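PDB 3IP1: scyllo-inosose 3-dehydrogenase from Thermotoga maritima, which catalyses the NAD(+)-dependent oxidation of scyllo-inosose to 3-dehydro-scyllo-inosose and probably serves in myo-inositol degradation. Local coordinates for residues K63-C68 with G159-Y164; G69-M74 with L95-S100. All coordinates share one frame; numbering follows the deposited sequence. Where two conformers were deposited one is given.

Interaction 1 (K63-C68 with G159-Y164); sequences KACGIC and GAFAEY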
loop_
_atom_site.group_PDB
_atom_site.type_symbol
_atom_site.label_atom_id
_atom_site.label_comp_id
_atom_site.label_asym_id
_atom_site.label_seq_id
_atom_site.Cartn_x
_atom_site.Cartn_y
_atom_site.Cartn_z
ATOM N N LYS A 63 -0.783 -38.458 7.770
ATOM C CA LYS A 63 -0.570 -38.641 9.194
ATOM C C LYS A 63 -1.703 -38.065 10.029
ATOM O O LYS A 63 -2.108 -38.665 11.019
ATOM C CB LYS A 63 0.752 -38.018 9.607
ATOM C CG LYS A 63 1.963 -38.820 9.198
ATOM C CD LYS A 63 2.344 -39.823 10.281
ATOM C CE LYS A 63 1.989 -41.248 9.867
ATOM N NZ LYS A 63 2.498 -42.281 10.846
ATOM N N ALA A 64 -2.215 -36.899 9.647
ATOM C CA ALA A 64 -3.283 -36.277 10.420
ATOM C C ALA A 64 -4.213 -35.504 9.506
ATOM O O ALA A 64 -3.779 -34.986 8.478
ATOM C CB ALA A 64 -2.707 -35.365 11.521
ATOM N N CYS A 65 -5.487 -35.424 9.885
ATOM C CA CYS A 65 -6.482 -34.661 9.128
ATOM C C CYS A 65 -7.572 -34.112 10.052
ATOM O O CYS A 65 -8.265 -34.869 10.742
ATOM C CB CYS A 65 -7.112 -35.507 8.023
ATOM S SG CYS A 65 -8.034 -34.479 6.830
ATOM N N GLY A 66 -7.722 -32.793 10.058
ATOM C CA GLY A 66 -8.737 -32.140 10.891
ATOM C C GLY A 66 -10.105 -32.193 10.258
ATOM O O GLY A 66 -10.242 -32.057 9.031
ATOM N N ILE A 67 -11.119 -32.411 11.091
ATOM C CA ILE A 67 -12.505 -32.254 10.653
ATOM C C ILE A 67 -12.832 -30.761 10.686
ATOM O O ILE A 67 -12.755 -30.133 11.732
ATOM C CB ILE A 67 -13.501 -33.032 11.576
ATOM C CG1 ILE A 67 -13.133 -34.527 11.616
ATOM C CG2 ILE A 67 -14.952 -32.790 11.149
ATOM C CD1 ILE A 67 -14.011 -35.423 12.532
ATOM N N CYS A 68 -13.224 -30.224 9.533
ATOM C CA CYS A 68 -13.655 -28.841 9.392
ATOM C C CYS A 68 -15.161 -28.762 9.656
ATOM O O CYS A 68 -15.881 -29.748 9.468
ATOM C CB CYS A 68 -13.331 -28.363 7.971
ATOM S SG CYS A 68 -13.746 -26.602 7.596
ATOM N N GLY A 159 -9.951 -36.343 -0.982
ATOM C CA GLY A 159 -9.214 -35.680 0.070
ATOM C C GLY A 159 -8.467 -36.608 1.009
ATOM O O GLY A 159 -8.107 -37.735 0.636
ATOM N N ALA A 160 -8.246 -36.144 2.239
ATOM C CA ALA A 160 -7.216 -36.733 3.096
ATOM C C ALA A 160 -7.671 -37.550 4.301
ATOM O O ALA A 160 -6.826 -37.971 5.087
ATOM C CB ALA A 160 -6.206 -35.660 3.514
ATOM N N PHE A 161 -8.978 -37.788 4.458
ATOM C CA PHE A 161 -9.464 -38.782 5.439
ATOM C C PHE A 161 -9.243 -40.167 4.827
ATOM O O PHE A 161 -10.184 -40.862 4.431
ATOM C CB PHE A 161 -10.930 -38.575 5.824
ATOM C CG PHE A 161 -11.173 -37.383 6.721
ATOM C CD1 PHE A 161 -10.394 -37.165 7.853
ATOM C CD2 PHE A 161 -12.220 -36.510 6.461
ATOM C CE1 PHE A 161 -10.649 -36.071 8.698
ATOM C CE2 PHE A 161 -12.465 -35.394 7.299
ATOM C CZ PHE A 161 -11.667 -35.188 8.411
ATOM N N ALA A 162 -7.976 -40.544 4.734
ATOM C CA ALA A 162 -7.568 -41.655 3.912
ATOM C C ALA A 162 -6.213 -42.057 4.413
ATOM O O ALA A 162 -5.619 -41.352 5.245
ATOM C CB ALA A 162 -7.487 -41.228 2.427
ATOM N N GLU A 163 -5.722 -43.186 3.912
ATOM C CA GLU A 163 -4.371 -43.625 4.231
ATOM C C GLU A 163 -3.367 -42.921 3.314
ATOM O O GLU A 163 -2.248 -42.633 3.729
ATOM C CB GLU A 163 -4.249 -45.141 4.079
ATOM C CG GLU A 163 -5.206 -45.927 4.968
ATOM C CD GLU A 163 -5.120 -47.420 4.717
ATOM O OE1 GLU A 163 -4.143 -48.042 5.191
ATOM O OE2 GLU A 163 -6.029 -47.967 4.052
ATOM N N TYR A 164 -3.786 -42.651 2.075
ATOM C CA TYR A 164 -2.964 -41.941 1.090
ATOM C C TYR A 164 -3.810 -40.895 0.350
ATOM O O TYR A 164 -5.020 -41.073 0.177
ATOM C CB TYR A 164 -2.292 -42.918 0.085
ATOM C CG TYR A 164 -1.354 -43.928 0.747
ATOM C CD1 TYR A 164 -1.849 -45.122 1.262
ATOM C CD2 TYR A 164 0.017 -43.664 0.897
ATOM C CE1 TYR A 164 -1.025 -46.031 1.884
ATOM C CE2 TYR A 164 0.855 -44.579 1.522
ATOM C CZ TYR A 164 0.322 -45.766 2.012
ATOM O OH TYR A 164 1.119 -46.703 2.641
#
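A buried sulfur-aromatic contact joins Cys-65 to Phe-161, fastening the loop ahead of strand 164-168 to strand 57-66 in the GroES-like domain. The thiol lies over one face of the phenyl ring, 3.9 Å from SG to the centroid of Phe-161 and 26° off the normal, displaced toward the CD1-CE1 rim. Cys-65 reaches this place with SG anti to its backbone N (chi1 -166°), and the same sulfur rests against Ala-160 CB at 4.0 Å. Further out on the ring, the backbone takes over. Phe-161 CE1 comes within 3.4 Å of Cys-65 O, while CZ lies 3.5 Å from Gly-66 O and 3.6 Å from Ile-67 CG1, the isoleucine side chain crossing the phenylalanine at about a right angle. No hydrogen bond links the two segments; the direct contact between them is by van der Waals packing and the sulfur-ring pairing. Phe-161 is also the centre of an inverse gamma turn. An alanine here would probably open a gap beside Ile-67 and leave the Cys-65 sulfur without its aromatic partner. Around the contact, Phe-161 also packs on Val-6 of strand 3-12 and Ile-376 of helix 376-382, Ile-67 leans on the same helix, and Cys-65 and Ala-160 both touch Phe-99 of the neighbouring strand 98-106.

Interaction 2 (G69-M74 with L95-S100); sequences GSDVHM and LGHEFS. With CD (cadmium ion), chain F.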
loop_
_atom_site.group_PDB
_atom_site.type_symbol
_atom_site.label_atom_id
_atom_site.label_comp_id
_atom_site.label_asym_id
_atom_site.label_seq_id
_atom_site.Cartn_x
_atom_site.Cartn_y
_atom_site.Cartn_z
ATOM N N GLY A 69 -15.640 -27.596 10.082
ATOM C CA GLY A 69 -17.083 -27.322 10.131
ATOM C C GLY A 69 -17.817 -27.570 8.818
ATOM O O GLY A 69 -18.984 -27.975 8.835
ATOM N N SER A 70 -17.145 -27.329 7.685
ATOM C CA SER A 70 -17.690 -27.639 6.357
ATOM C C SER A 70 -17.917 -29.140 6.174
ATOM O O SER A 70 -18.854 -29.552 5.496
ATOM C CB SER A 70 -16.767 -27.118 5.244
ATOM O OG SER A 70 -16.859 -25.711 5.101
ATOM N N ASP A 71 -17.047 -29.963 6.764
ATOM C CA ASP A 71 -17.257 -31.433 6.722
ATOM C C ASP A 71 -18.533 -31.821 7.449
ATOM O O ASP A 71 -19.359 -32.582 6.913
ATOM C CB ASP A 71 -16.067 -32.188 7.317
ATOM C CG ASP A 71 -14.811 -32.018 6.489
ATOM O OD1 ASP A 71 -14.888 -32.230 5.247
ATOM O OD2 ASP A 71 -13.762 -31.682 7.075
ATOM N N VAL A 72 -18.701 -31.262 8.652
ATOM C CA VAL A 72 -19.922 -31.426 9.442
ATOM C C VAL A 72 -21.148 -31.021 8.622
ATOM O O VAL A 72 -22.142 -31.759 8.553
ATOM C CB VAL A 72 -19.824 -30.617 10.764
ATOM C CG1 VAL A 72 -21.106 -30.713 11.594
ATOM C CG2 VAL A 72 -18.613 -31.091 11.560
ATOM N N HIS A 73 -21.045 -29.883 7.946
ATOM C CA HIS A 73 -22.175 -29.324 7.209
ATOM C C HIS A 73 -22.502 -30.036 5.899
ATOM O O HIS A 73 -23.662 -30.011 5.451
ATOM C CB HIS A 73 -22.004 -27.812 7.015
ATOM C CG HIS A 73 -22.078 -27.048 8.303
ATOM N ND1 HIS A 73 -21.608 -25.758 8.443
ATOM C CD2 HIS A 73 -22.559 -27.406 9.517
ATOM C CE1 HIS A 73 -21.806 -25.351 9.684
ATOM N NE2 HIS A 73 -22.380 -26.335 10.357
HETATM N N MSE A 74 -21.498 -30.682 5.300
HETATM C CA MSE A 74 -21.751 -31.547 4.150
HETATM C C MSE A 74 -22.553 -32.802 4.502
HETATM O O MSE A 74 -23.310 -33.292 3.668
HETATM C CB MSE A 74 -20.456 -31.893 3.404
HETATM C CG MSE A 74 -20.008 -30.829 2.388
HETATM SE SE MSE A 74 -18.384 -31.382 1.436
HETATM C CE MSE A 74 -17.107 -31.110 2.891
ATOM N N LEU A 95 -13.592 -37.207 1.860
ATOM C CA LEU A 95 -13.548 -35.962 2.613
ATOM C C LEU A 95 -12.170 -35.745 3.249
ATOM O O LEU A 95 -11.326 -36.649 3.250
ATOM C CB LEU A 95 -14.651 -35.944 3.687
ATOM C CG LEU A 95 -16.113 -36.003 3.213
ATOM C CD1 LEU A 95 -16.988 -36.245 4.430
ATOM C CD2 LEU A 95 -16.546 -34.703 2.473
ATOM N N GLY A 96 -11.957 -34.541 3.780
ATOM C CA GLY A 96 -10.740 -34.205 4.513
ATOM C C GLY A 96 -9.823 -33.281 3.730
ATOM O O GLY A 96 -9.391 -33.618 2.618
ATOM N N HIS A 97 -9.524 -32.117 4.311
ATOM C CA HIS A 97 -8.699 -31.114 3.625
ATOM C C HIS A 97 -7.761 -30.334 4.555
ATOM O O HIS A 97 -7.050 -29.438 4.112
ATOM C CB HIS A 97 -9.579 -30.164 2.809
ATOM C CG HIS A 97 -10.500 -29.345 3.644
ATOM N ND1 HIS A 97 -11.805 -29.703 3.875
ATOM C CD2 HIS A 97 -10.297 -28.192 4.329
ATOM C CE1 HIS A 97 -12.376 -28.802 4.660
ATOM N NE2 HIS A 97 -11.479 -27.882 4.959
ATOM N N GLU A 98 -7.751 -30.683 5.836
ATOM C CA GLU A 98 -6.862 -30.038 6.795
ATOM C C GLU A 98 -5.819 -31.047 7.247
ATOM O O GLU A 98 -5.931 -31.630 8.328
ATOM C CB GLU A 98 -7.648 -29.536 8.005
ATOM C CG GLU A 98 -8.667 -28.467 7.702
ATOM C CD GLU A 98 -9.484 -28.078 8.925
ATOM O OE1 GLU A 98 -9.259 -28.653 10.014
ATOM O OE2 GLU A 98 -10.354 -27.203 8.802
ATOM N N PHE A 99 -4.787 -31.248 6.442
ATOM C CA PHE A 99 -3.977 -32.444 6.629
ATOM C C PHE A 99 -2.477 -32.255 6.489
ATOM O O PHE A 99 -2.011 -31.271 5.906
ATOM C CB PHE A 99 -4.436 -33.529 5.656
ATOM C CG PHE A 99 -3.824 -33.408 4.282
ATOM C CD1 PHE A 99 -4.308 -32.477 3.375
ATOM C CD2 PHE A 99 -2.771 -34.236 3.907
ATOM C CE1 PHE A 99 -3.748 -32.364 2.099
ATOM C CE2 PHE A 99 -2.197 -34.143 2.645
ATOM C CZ PHE A 99 -2.680 -33.199 1.729
ATOM N N SER A 100 -1.746 -33.251 6.997
ATOM C CA SER A 100 -0.309 -33.387 6.793
ATOM C C SER A 100 0.056 -34.883 6.673
ATOM O O SER A 100 -0.773 -35.778 6.936
ATOM C CB SER A 100 0.447 -32.781 7.957
ATOM O OG SER A 100 0.071 -33.487 9.132
HETATM CD CD CD F . -10.906 -26.031 6.588
HETATM O O HOH W 1 -11.017 -31.384 6.586
HETATM O O HOH W 2 -13.233 -32.055 3.161
HETATM O O HOH W 3 -10.781 -23.885 7.555
#
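The catalytic metal site supplies the setting in which Asp-71, on helix 69-75, faces His-97 through two bridging waters. Each carboxylate oxygen has its own water. Asp-71 OD1 accepts a hydrogen bond from water 2 at 2.7 Å, and that water in turn accepts from Gly-96 N and from His-97 ND1, the latter at 2.8 Å. On the other branch, Asp-71 OD2 accepts from water 1, which accepts from the backbone N of His-97; OD2 also receives the backbone N-H of Cys-68, so the aspartate ties down the start of its own helix. The carboxylate and imidazole planes stand 46° apart. Water 2 lies in the plane of the imidazole at its edge, as does the cadmium ion, and the ND1-H engaged by this water leaves NE2 to coordinate the metal, at 2.5 Å.

The site belongs to the GroES-like catalytic domain of the zinc-containing alcohol dehydrogenase family, and the link from aspartate to histidine is water-mediated here. A cadmium ion sits at the zinc #1 site, held by three of its four protein ligands: besides His-97, Glu-98 OE2 binds at 2.6 Å and Glu-195 completes the set, with water 3 as a further ligand. Glu-98 OE1 forms a salt bridge with Lys-391. The polar network gives way to an apolar flank where the CE methyl of Met-74, a selenomethionine, meets Leu-95 CD2 at 3.7 Å; the bend at chi3 (-74°) helps to set the direction of that methyl. At the backbone angles of Gly-96 a CB would be jammed against the carbonyl O of Leu-95.

Overall arrangement
Interactions 1 and 2 have centres about 8 Å apart and meet through backbone and side chains alike. Gly-66 N lies 2.7 Å from Glu-98 O, a probable hydrogen bond between neighbouring antiparallel strands, and Ala-160 N lies 2.8 Å from Gly-96 O in another. Segment 63-68 runs directly into helix 69-75, so the strand of interaction 1 leads to the helix of interaction 2. Interaction 1 brings the zinc #1 ligand Cys-68, at the end of segment 63-68, and interaction 2 brings His-97 and Glu-98. Cys-68 CB comes within 3.3 Å of Glu-98 OE2, but the cysteine is not among the ligands of the cadmium ion, which lies about 8 Å from Gly-66 CA.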